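Local coordinates for protein galactokinase (Bifidobacterium longum subsp. infantis ATCC 15697 = JCM 1222 = DSM 20088, PDB 6TEQ) that probably catalyses the ATP-dependent phosphorylation of galactose at its anomeric hydroxyl, and binds 2-deoxy-2-fluoro-galactose in its sugar pocket, at residues G45-D49 and T187-D191; Y50-L54 and A265-V269; G358-A362 and I374-D378. The contacts are given in a common frame with arbitrary orientation. Residues are numbered along the deposited sequence.

Interaction 1. Residues G45-D49 and T187-D191; sequences GEHTD and TGGLD. With GAF (2-deoxy-2-fluoro-alpha-D-galactopyranose), chain M.
Residues 45-49 form an irregular loop: Gly-45 (phi/psi 96/64) and His-47 (64/34) have positive phi, while Glu-46 between them is extended. Residues 187-191 run from an extended Thr-187 through Gly-188 and Gly-189 into the first turn of helix 190-197. The CA atoms of Asp-49 and Gly-188 come within 5.8 Å. Asp-49 (chi1 p) points across, and its OD2 accepts a hydrogen bond from Leu-190 N (2.9 Å), a carboxylate meeting an NH at the helix start. A CB on Gly-188 would clash with this OD2, so glycine suits the position. Leu-190 (t, t) turns its apolar CD1 to 3.7 Å from Glu-46 OE1.

The fluorosugar lies between the segments. His-47 N donates to GAF O6 (2.9 Å), with C6 over one face of the imidazole, and Gly-188 N makes a weak hydrogen bond to O3 (3.0 Å). Glu-46 OE1, also hydrogen-bonded to Asn-42, sits 2.5 Å from O6. Asp-49 spans adjacent hydroxyls, OD2 2.6 Å from O3 and OD1 2.7 Å from O4. Asp-191 OD2 and Thr-187 OG1 each lie 3.2 Å from F2. This is the sugar pocket of a GHMP-family galactokinase, completed in part by Tyr-248. Asp-191 is salt-bridged to Arg-40, and Asp-191 OD2 lies 3.5 Å from GAF O1, so its carboxylate borders the anomeric hydroxyl that galactokinases phosphorylate.

Interaction 2. Residues Y50-L54 and A265-V269; sequences YNAGL and ANLRV
Arg-268 NH1 donates to the carbonyl Ala-52 O at 2.8 Å, in the plane of the guanidinium, and this is the shorter of two direct hydrogen bonds. The other is weak, from Arg-268 N to Asn-51 O (3.2 Å). A water bridges the remaining gap, donating to Asn-51 OD1 and accepting from Leu-267 N, 2.8 Å from each. The arginine (chi1 t, chi2 p) reaches the loop while also forming salt bridges with Asp-207 and Asp-272. Asn-51 turns its ND2 back to His-47 O.

Asn-266 is the N-cap of helix 267-276: from an extended backbone (-161/166) and with chi1 p, its OD1 accepts from Val-269 N (3.3 Å). This helix start docks on the loop of the galactose-binding signature, of which Tyr-50 touches the bound sugar, just before the loop enters strand 54-70.

Nearest CA pairs are Asn-51 with Leu-267 and Gly-53 with Arg-268, both 5.4 Å. Ala-52, at positive phi (66/30), points its small CB toward the helix start, 3.4 Å from Asn-266 CG and 3.9 Å from Arg-268 CB; a bulkier side chain would have little room. Leu-54 (m, t) lies over one face of the guanidinium, its CD2 3.8 Å from Arg-268 NH2.

Interaction 3. Residues G358-A362 and I374-D378; sequences GAYGA and IALVD
An antiparallel beta hairpin in the C-terminal GHMP kinase region brings these segments together: strand 361-365, outermost in its sheet within this chain, pairs with strand 372-378. Gly-361 and Leu-376 are a hydrogen-bonded pair (CA-CA 5.6 Å), with Leu-376 N donating to Gly-361 O (3.0 Å). Ala-362 and Ala-375 form the next, non-hydrogen-bonded pair, with CA atoms only 4.0 Å apart. Such close approach suits small side chains, and Ala-362 CB and Ala-375 CB meet at 3.8 Å. Ala-362 CA also lies 3.1 Å from Ile-374 O, a CA-H...O contact.

Before the strand, Ala-359 is extended and Tyr-360 takes helical angles (-61/-38), yet Tyr-360 N still donates to Leu-376 O (2.9 Å). Ala-359 CB settles into the notch between Ala-375 CB (4.1 Å) and Val-377 CG1 (4.0 Å), while helix 345-356 presents Ala-354 to Ala-359 and Ala-362. On the face of Leu-376, Gly-361 contributes no bump; the leucine (m, t) meets Phe-329 of helix 322-338.

Tyr-360 (chi1 m) lays its ring along strand 372-378, edge toward Val-377 C, 4.2 Å from Tyr-360 CE2. Tyr-360 OH donates to Asp-378 OD1 at 2.6 Å. Gly-358, with phi 101°, has no CB to crowd the preceding carbonyl. A water bridges the two segments here, donating to Gly-358 O (3.0 Å) and accepting from Asp-378 N (2.9 Å).

Overall arrangement
Interactions 1 and 2 share one run of chain, residues 45-54, a loop that ends as strand 54-70 begins: most of its first half lines the sugar pocket, and the second, apart from Tyr-50, which touches the sugar and is hydrogen-bonded to His-47, docks on helix 267-276. Their centres are 10 Å apart, and the halves are tied by probable hydrogen bonds, Thr-48 OG1 with Leu-54 O (2.7 Å) and Thr-48 O with Gly-53 N (2.9 Å). Centre to centre, interaction 3 lies about 22 Å from interaction 1 and 28 Å from interaction 2. Its hairpin nevertheless leads to the pocket, since Arg-363 forms a salt bridge with Glu-46, and the intervening turn supplies Gly-366 and Gly-367.

Interaction 1. Residues G45-D49 and T187-D191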
loop_
_atom_site.group_PDB
_atom_site.type_symbol
_atom_site.label_atom_id
_atom_site.label_comp_id
_atom_site.label_asym_id
_atom_site.label_seq_id
_atom_site.Cartn_x
_atom_site.Cartn_y
_atom_site.Cartn_z
ATOM N N GLY A 45 2.114 -2.012 11.380
ATOM C CA GLY A 45 1.362 -3.244 11.128
ATOM C C GLY A 45 1.757 -3.799 9.793
ATOM O O GLY A 45 0.947 -3.874 8.883
ATOM N N GLU A 46 3.002 -4.175 9.710
ATOM C CA GLU A 46 3.647 -4.586 8.481
ATOM C C GLU A 46 3.805 -6.098 8.467
ATOM O O GLU A 46 4.127 -6.751 9.474
ATOM C CB GLU A 46 5.016 -3.929 8.358
ATOM C CG GLU A 46 5.405 -3.618 6.933
ATOM C CD GLU A 46 4.592 -2.425 6.403
ATOM O OE1 GLU A 46 3.560 -2.674 5.699
ATOM O OE2 GLU A 46 4.930 -1.240 6.741
ATOM N N HIS A 47 3.435 -6.636 7.326
ATOM C CA HIS A 47 3.445 -8.068 7.107
ATOM C C HIS A 47 2.451 -8.764 8.030
ATOM O O HIS A 47 2.692 -9.927 8.415
ATOM C CB HIS A 47 4.832 -8.582 7.106
ATOM C CG HIS A 47 5.585 -8.330 5.867
ATOM N ND1 HIS A 47 5.404 -9.068 4.705
ATOM C CD2 HIS A 47 6.498 -7.350 5.561
ATOM C CE1 HIS A 47 6.192 -8.535 3.786
ATOM N NE2 HIS A 47 6.842 -7.518 4.266
ATOM N N THR A 48 1.356 -8.101 8.318
ATOM C CA THR A 48 0.288 -8.632 9.153
ATOM C C THR A 48 -0.996 -8.819 8.356
ATOM O O THR A 48 -1.829 -9.613 8.773
ATOM C CB THR A 48 0.005 -7.667 10.307
ATOM O OG1 THR A 48 -0.301 -6.366 9.815
ATOM C CG2 THR A 48 1.161 -7.544 11.261
ATOM N N ASP A 49 -1.183 -8.111 7.249
ATOM C CA ASP A 49 -2.465 -8.210 6.521
ATOM C C ASP A 49 -2.812 -9.648 6.112
ATOM O O ASP A 49 -3.966 -10.091 6.360
ATOM C CB ASP A 49 -2.539 -7.218 5.395
ATOM C CG ASP A 49 -1.548 -7.302 4.260
ATOM O OD1 ASP A 49 -0.526 -7.954 4.441
ATOM O OD2 ASP A 49 -1.869 -6.720 3.186
ATOM N N THR A 187 -0.089 -10.237 -3.234
ATOM C CA THR A 187 -0.500 -9.039 -2.462
ATOM C C THR A 187 -1.585 -9.409 -1.436
ATOM O O THR A 187 -2.481 -10.282 -1.691
ATOM C CB THR A 187 -0.982 -7.900 -3.362
ATOM O OG1 THR A 187 -1.278 -6.754 -2.561
ATOM C CG2 THR A 187 -2.204 -8.319 -4.137
ATOM N N GLY A 188 -1.428 -8.848 -0.242
ATOM C CA GLY A 188 -2.494 -8.882 0.743
ATOM C C GLY A 188 -3.397 -7.726 0.354
ATOM O O GLY A 188 -3.371 -7.300 -0.787
ATOM N N GLY A 189 -4.251 -7.339 1.241
ATOM C CA GLY A 189 -5.213 -6.301 0.921
ATOM C C GLY A 189 -4.969 -4.987 1.540
ATOM O O GLY A 189 -5.861 -4.128 1.424
ATOM N N LEU A 190 -3.866 -4.824 2.283
ATOM C CA LEU A 190 -3.470 -3.570 2.968
ATOM C C LEU A 190 -3.681 -2.372 2.034
ATOM O O LEU A 190 -4.330 -1.350 2.407
ATOM C CB LEU A 190 -1.979 -3.694 3.335
ATOM C CG LEU A 190 -1.306 -2.520 4.050
ATOM C CD1 LEU A 190 0.200 -2.756 4.164
ATOM C CD2 LEU A 190 -1.568 -1.222 3.334
ATOM N N ASP A 191 -3.084 -2.467 0.856
ATOM C CA ASP A 191 -2.866 -1.309 0.010
ATOM C C ASP A 191 -4.193 -0.862 -0.603
ATOM O O ASP A 191 -4.460 0.381 -0.737
ATOM C CB ASP A 191 -1.868 -1.594 -1.097
ATOM C CG ASP A 191 -0.513 -2.108 -0.683
ATOM O OD1 ASP A 191 -0.219 -2.049 0.537
ATOM O OD2 ASP A 191 0.239 -2.381 -1.634
HETATM C C1 GAF M . 3.105 -5.256 0.329
HETATM C C2 GAF M . 1.741 -5.864 0.088
HETATM F F2 GAF M . 1.253 -5.391 -1.085
HETATM C C3 GAF M . 0.773 -5.551 1.210
HETATM O O3 GAF M . -0.364 -6.345 1.076
HETATM C C4 GAF M . 1.400 -5.876 2.599
HETATM O O4 GAF M . 1.550 -7.270 2.837
HETATM C C5 GAF M . 2.718 -5.189 2.701
HETATM O O5 GAF M . 3.557 -5.598 1.648
HETATM C C6 GAF M . 3.437 -5.450 4.009
HETATM O O6 GAF M . 2.694 -4.950 5.120
HETATM O O1 GAF M . 2.888 -3.867 0.162
#

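Interaction 2. Residues Y50-L54 and A265-V269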
loop_
_atom_site.group_PDB
_atom_site.type_symbol
_atom_site.label_atom_id
_atom_site.label_comp_id
_atom_site.label_asym_id
_atom_site.label_seq_id
_atom_site.Cartn_x
_atom_site.Cartn_y
_atom_site.Cartn_z
ATOM N N TYR A 50 -1.884 -10.343 5.487
ATOM C CA TYR A 50 -2.142 -11.695 4.958
ATOM C C TYR A 50 -2.108 -12.701 6.112
ATOM O O TYR A 50 -2.426 -13.862 5.880
ATOM C CB TYR A 50 -1.134 -12.039 3.850
ATOM C CG TYR A 50 0.336 -11.863 4.178
ATOM C CD1 TYR A 50 0.976 -12.807 4.994
ATOM C CD2 TYR A 50 1.065 -10.788 3.664
ATOM C CE1 TYR A 50 2.317 -12.663 5.339
ATOM C CE2 TYR A 50 2.424 -10.659 3.937
ATOM C CZ TYR A 50 3.040 -11.594 4.787
ATOM O OH TYR A 50 4.370 -11.461 5.046
ATOM N N ASN A 51 -1.796 -12.244 7.337
ATOM C CA ASN A 51 -1.908 -13.058 8.584
ATOM C C ASN A 51 -3.192 -12.721 9.371
ATOM O O ASN A 51 -3.252 -13.086 10.555
ATOM C CB ASN A 51 -0.662 -12.825 9.428
ATOM C CG ASN A 51 0.569 -13.459 8.821
ATOM O OD1 ASN A 51 0.525 -14.649 8.524
ATOM N ND2 ASN A 51 1.623 -12.655 8.598
ATOM N N ALA A 52 -4.147 -12.007 8.777
ATOM C CA ALA A 52 -5.438 -11.629 9.402
ATOM C C ALA A 52 -5.173 -10.661 10.578
ATOM O O ALA A 52 -5.930 -10.646 11.566
ATOM C CB ALA A 52 -6.212 -12.867 9.863
ATOM N N GLY A 53 -4.103 -9.865 10.496
ATOM C CA GLY A 53 -3.702 -8.990 11.588
ATOM C C GLY A 53 -4.312 -7.617 11.479
ATOM O O GLY A 53 -5.338 -7.427 10.838
ATOM N N LEU A 54 -3.677 -6.709 12.181
ATOM C CA LEU A 54 -4.047 -5.282 12.221
ATOM C C LEU A 54 -3.040 -4.506 11.402
ATOM O O LEU A 54 -1.834 -4.835 11.420
ATOM C CB LEU A 54 -4.027 -4.714 13.640
ATOM C CG LEU A 54 -4.992 -5.409 14.587
ATOM C CD1 LEU A 54 -4.820 -4.870 15.997
ATOM C CD2 LEU A 54 -6.431 -5.232 14.130
ATOM N N ALA A 265 -6.094 -21.207 12.044
ATOM C CA ALA A 265 -6.460 -20.776 10.663
ATOM C C ALA A 265 -5.512 -19.659 10.195
ATOM O O ALA A 265 -5.256 -19.561 8.956
ATOM C CB ALA A 265 -7.850 -20.250 10.633
ATOM N N ASN A 266 -5.018 -18.863 11.153
ATOM C CA ASN A 266 -4.100 -17.752 10.823
ATOM C C ASN A 266 -3.326 -17.315 12.073
ATOM O O ASN A 266 -3.757 -17.600 13.203
ATOM C CB ASN A 266 -4.817 -16.576 10.155
ATOM C CG ASN A 266 -6.030 -16.103 10.930
ATOM O OD1 ASN A 266 -5.839 -15.621 12.033
ATOM N ND2 ASN A 266 -7.248 -16.247 10.397
ATOM N N LEU A 267 -2.250 -16.531 11.881
ATOM C CA LEU A 267 -1.414 -16.171 13.026
ATOM C C LEU A 267 -2.097 -15.164 13.930
ATOM O O LEU A 267 -1.620 -14.939 15.021
ATOM C CB LEU A 267 -0.044 -15.712 12.553
ATOM C CG LEU A 267 0.822 -16.854 11.968
ATOM C CD1 LEU A 267 2.109 -16.327 11.364
ATOM C CD2 LEU A 267 1.135 -17.951 12.970
ATOM N N ARG A 268 -3.121 -14.486 13.449
ATOM C CA ARG A 268 -3.888 -13.600 14.341
ATOM C C ARG A 268 -4.502 -14.396 15.479
ATOM O O ARG A 268 -4.556 -13.846 16.591
ATOM C CB ARG A 268 -4.927 -12.859 13.559
ATOM C CG ARG A 268 -5.874 -12.038 14.393
ATOM C CD ARG A 268 -5.243 -10.808 15.058
ATOM N NE ARG A 268 -6.287 -9.957 15.623
ATOM C CZ ARG A 268 -7.007 -9.077 14.953
ATOM N NH1 ARG A 268 -6.888 -8.983 13.644
ATOM N NH2 ARG A 268 -7.948 -8.388 15.578
ATOM N N VAL A 269 -4.999 -15.603 15.222
ATOM C CA VAL A 269 -5.453 -16.483 16.339
ATOM C C VAL A 269 -4.335 -16.617 17.406
ATOM O O VAL A 269 -4.573 -16.419 18.582
ATOM C CB VAL A 269 -5.854 -17.857 15.804
ATOM C CG1 VAL A 269 -6.284 -18.739 16.990
ATOM C CG2 VAL A 269 -6.863 -17.803 14.692
HETATM O O HOH W 1 -1.432 -16.533 9.179
#

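Interaction 3. Residues G358-A362 and I374-D378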
loop_
_atom_site.group_PDB
_atom_site.type_symbol
_atom_site.label_atom_id
_atom_site.label_comp_id
_atom_site.label_asym_id
_atom_site.label_seq_id
_atom_site.Cartn_x
_atom_site.Cartn_y
_atom_site.Cartn_z
ATOM N N GLY A 358 17.117 13.106 15.198
ATOM C CA GLY A 358 16.015 13.678 15.986
ATOM C C GLY A 358 14.658 13.102 15.658
ATOM O O GLY A 358 13.694 13.598 16.240
ATOM N N ALA A 359 14.539 12.158 14.726
ATOM C CA ALA A 359 13.218 11.513 14.533
ATOM C C ALA A 359 12.708 10.914 15.850
ATOM O O ALA A 359 13.455 10.275 16.520
ATOM C CB ALA A 359 13.238 10.484 13.455
ATOM N N TYR A 360 11.427 11.056 16.121
ATOM C CA TYR A 360 10.752 10.316 17.212
ATOM C C TYR A 360 10.863 8.834 16.920
ATOM O O TYR A 360 11.068 8.031 17.788
ATOM C CB TYR A 360 9.301 10.744 17.322
ATOM C CG TYR A 360 9.129 12.128 17.833
ATOM C CD1 TYR A 360 9.163 12.389 19.193
ATOM C CD2 TYR A 360 8.959 13.167 16.959
ATOM C CE1 TYR A 360 8.973 13.679 19.654
ATOM C CE2 TYR A 360 8.871 14.444 17.401
ATOM C CZ TYR A 360 8.845 14.716 18.757
ATOM O OH TYR A 360 8.683 16.015 19.146
ATOM N N GLY A 361 10.753 8.499 15.627
ATOM C CA GLY A 361 11.008 7.147 15.187
ATOM C C GLY A 361 10.980 7.062 13.680
ATOM O O GLY A 361 10.513 8.013 13.036
ATOM N N ALA A 362 11.479 5.969 13.167
ATOM C CA ALA A 362 11.605 5.785 11.715
ATOM C C ALA A 362 11.586 4.294 11.382
ATOM O O ALA A 362 12.098 3.457 12.165
ATOM C CB ALA A 362 12.907 6.434 11.247
ATOM N N ILE A 374 9.709 5.870 6.454
ATOM C CA ILE A 374 8.944 6.964 7.045
ATOM C C ILE A 374 9.557 7.287 8.397
ATOM O O ILE A 374 10.165 6.456 9.047
ATOM C CB ILE A 374 7.462 6.616 7.143
ATOM C CG1 ILE A 374 7.207 5.569 8.209
ATOM C CG2 ILE A 374 6.928 6.233 5.762
ATOM C CD1 ILE A 374 5.766 5.157 8.374
ATOM N N ALA A 375 9.358 8.524 8.793
ATOM C CA ALA A 375 9.811 9.012 10.091
ATOM C C ALA A 375 8.850 10.053 10.621
ATOM O O ALA A 375 8.434 10.994 9.878
ATOM C CB ALA A 375 11.222 9.576 9.950
ATOM N N LEU A 376 8.552 9.936 11.896
ATOM C CA LEU A 376 7.830 10.965 12.649
ATOM C C LEU A 376 8.920 11.925 13.078
ATOM O O LEU A 376 9.778 11.533 13.833
ATOM C CB LEU A 376 7.088 10.366 13.831
ATOM C CG LEU A 376 5.816 9.639 13.498
ATOM C CD1 LEU A 376 5.342 8.879 14.767
ATOM C CD2 LEU A 376 4.718 10.576 13.003
ATOM N N VAL A 377 8.789 13.176 12.647
ATOM C CA VAL A 377 9.766 14.218 12.942
ATOM C C VAL A 377 9.025 15.480 13.360
ATOM O O VAL A 377 7.840 15.617 13.084
ATOM C CB VAL A 377 10.679 14.479 11.739
ATOM C CG1 VAL A 377 11.289 13.213 11.225
ATOM C CG2 VAL A 377 9.955 15.206 10.641
ATOM N N ASP A 378 9.748 16.404 13.976
ATOM C CA ASP A 378 9.107 17.707 14.251
ATOM C C ASP A 378 8.833 18.456 12.955
ATOM O O ASP A 378 9.636 18.395 11.987
ATOM C CB ASP A 378 9.923 18.574 15.183
ATOM C CG ASP A 378 9.952 18.027 16.614
ATOM O OD1 ASP A 378 8.886 17.540 17.103
ATOM O OD2 ASP A 378 11.019 17.991 17.174
HETATM O O HOH W 2 12.452 15.650 14.481
#